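Local coordinates for malonyl-CoA-[acyl-carrier-protein] transacylase (Coxiella burnetii, PDB 3TQE) that probably catalyses transfer of the malonyl group from malonyl-CoA to holo-acyl carrier protein, a step in fatty acid metabolism, at residues E133-G137 with V200-S204. Numbering follows the deposited sequence. Where two conformers were deposited one is given.
With GLY (glycine), chain B.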
loop_
_atom_site.group_PDB
_atom_site.type_symbol
_atom_site.label_atom_id
_atom_site.label_comp_id
_atom_site.label_asym_id
_atom_site.label_seq_id
_atom_site.Cartn_x
_atom_site.Cartn_y
_atom_site.Cartn_z
ATOM N N GLU A 133 -8.728 1.006 -21.371
ATOM C CA GLU A 133 -9.992 1.670 -21.071
ATOM C C GLU A 133 -9.985 2.382 -19.736
ATOM O O GLU A 133 -10.860 3.205 -19.457
ATOM C CB GLU A 133 -11.161 0.697 -21.150
ATOM C CG GLU A 133 -11.356 0.220 -22.601
ATOM C CD GLU A 133 -12.596 -0.610 -22.833
ATOM O OE1 GLU A 133 -13.430 -0.736 -21.910
ATOM O OE2 GLU A 133 -12.736 -1.131 -23.968
ATOM N N GLY A 134 -9.009 2.056 -18.904
ATOM C CA GLY A 134 -8.903 2.690 -17.597
ATOM C C GLY A 134 -7.604 3.457 -17.476
ATOM O O GLY A 134 -6.645 3.273 -18.237
ATOM N N ALA A 135 -7.558 4.308 -16.474
ATOM C CA ALA A 135 -6.366 5.075 -16.195
ATOM C C ALA A 135 -6.399 5.595 -14.770
ATOM O O ALA A 135 -7.430 5.609 -14.114
ATOM C CB ALA A 135 -6.232 6.259 -17.177
HETATM N N MSE A 136 -5.226 6.026 -14.329
HETATM C CA MSE A 136 -5.072 6.766 -13.101
HETATM C C MSE A 136 -4.227 7.960 -13.387
HETATM O O MSE A 136 -3.390 7.950 -14.291
HETATM C CB MSE A 136 -4.418 5.921 -12.000
HETATM C CG MSE A 136 -5.193 4.677 -11.677
HETATM SE SE MSE A 136 -4.582 3.722 -10.126
HETATM C CE MSE A 136 -5.436 4.806 -8.810
ATOM N N GLY A 137 -4.439 8.995 -12.606
ATOM C CA GLY A 137 -3.721 10.232 -12.762
ATOM C C GLY A 137 -3.455 10.912 -11.446
ATOM O O GLY A 137 -4.270 10.881 -10.558
ATOM N N VAL A 200 0.059 3.217 -14.990
ATOM C CA VAL A 200 -0.693 2.013 -14.672
ATOM C C VAL A 200 -1.868 1.934 -15.642
ATOM O O VAL A 200 -2.326 2.941 -16.174
ATOM C CB VAL A 200 -1.198 2.018 -13.222
ATOM C CG1 VAL A 200 -0.020 2.003 -12.234
ATOM C CG2 VAL A 200 -2.110 3.223 -12.971
ATOM N N SER A 201 -2.309 0.727 -15.929
ATOM C CA SER A 201 -3.471 0.529 -16.788
ATOM C C SER A 201 -4.708 0.416 -15.898
ATOM O O SER A 201 -5.811 0.770 -16.301
ATOM C CB SER A 201 -3.300 -0.731 -17.659
ATOM O OG SER A 201 -3.170 -1.922 -16.871
ATOM N N VAL A 202 -4.519 -0.067 -14.676
ATOM C CA VAL A 202 -5.636 -0.540 -13.875
ATOM C C VAL A 202 -6.202 0.584 -13.046
ATOM O O VAL A 202 -5.477 1.170 -12.255
ATOM C CB VAL A 202 -5.155 -1.652 -12.928
ATOM C CG1 VAL A 202 -6.285 -2.095 -12.000
ATOM C CG2 VAL A 202 -4.621 -2.816 -13.757
ATOM N N PRO A 203 -7.486 0.913 -13.226
ATOM C CA PRO A 203 -8.061 2.016 -12.472
ATOM C C PRO A 203 -8.568 1.554 -11.112
ATOM O O PRO A 203 -9.733 1.265 -10.910
ATOM C CB PRO A 203 -9.209 2.467 -13.363
ATOM C CG PRO A 203 -9.682 1.195 -13.995
ATOM C CD PRO A 203 -8.420 0.397 -14.247
ATOM N N SER A 204 -7.650 1.504 -10.178
ATOM C CA SER A 204 -7.974 0.971 -8.867
ATOM C C SER A 204 -8.741 1.979 -8.023
ATOM O O SER A 204 -8.765 3.172 -8.324
ATOM C CB SER A 204 -6.695 0.515 -8.164
ATOM O OG SER A 204 -5.746 1.551 -8.081
HETATM N N GLY B . -3.281 1.434 -6.087
HETATM C CA GLY B . -2.524 0.142 -6.025
HETATM C C GLY B . -3.403 -1.039 -5.651
HETATM O O GLY B . -2.957 -2.096 -5.160
HETATM O OXT GLY B . -4.607 -0.953 -5.818
HETATM O O HOH W 1 -6.961 0.077 -18.700
HETATM O O HOH W 2 -2.922 5.538 -16.118
#
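M136, present as selenomethionine, reaches from its strand into the bend of the loop 200-204 and carries the dense part of the contact. Its CG lies 3.6 Å from CG2 of V200, the two side chains crossing at a slant. Farther out, SE sits 3.2 Å from OG of S204 and 3.4 Å from the carbonyl O of V202. A bend at the last torsion (chi3 81°) turns CE so that it lies beside S204, while V172 and S174 of strand 170-174 also touch this side chain. P203, centre of an inverse gamma turn whose S204 N to V202 O bond is weak, lays its ring against the backbone of G134 and A135, with CB 3.7 Å from O of A135. This loop follows strand 194-197, the edge neighbour of strand 134-140 in the mixed sheet of the smaller, ferredoxin-like subdomain of the FabD fold, and leads to the predicted active-site residue H205. S204 OG accepts a hydrogen bond from the amino N of the bound glycine, a ligand also hydrogen-bonded to R121. Along the backbones the fit is looser: no direct hydrogen bond joins the segments, and one water links G134 N to S201 O, another M136 N to V200 O, each water 2.7 Å from the O of S201 or V200 that it bonds.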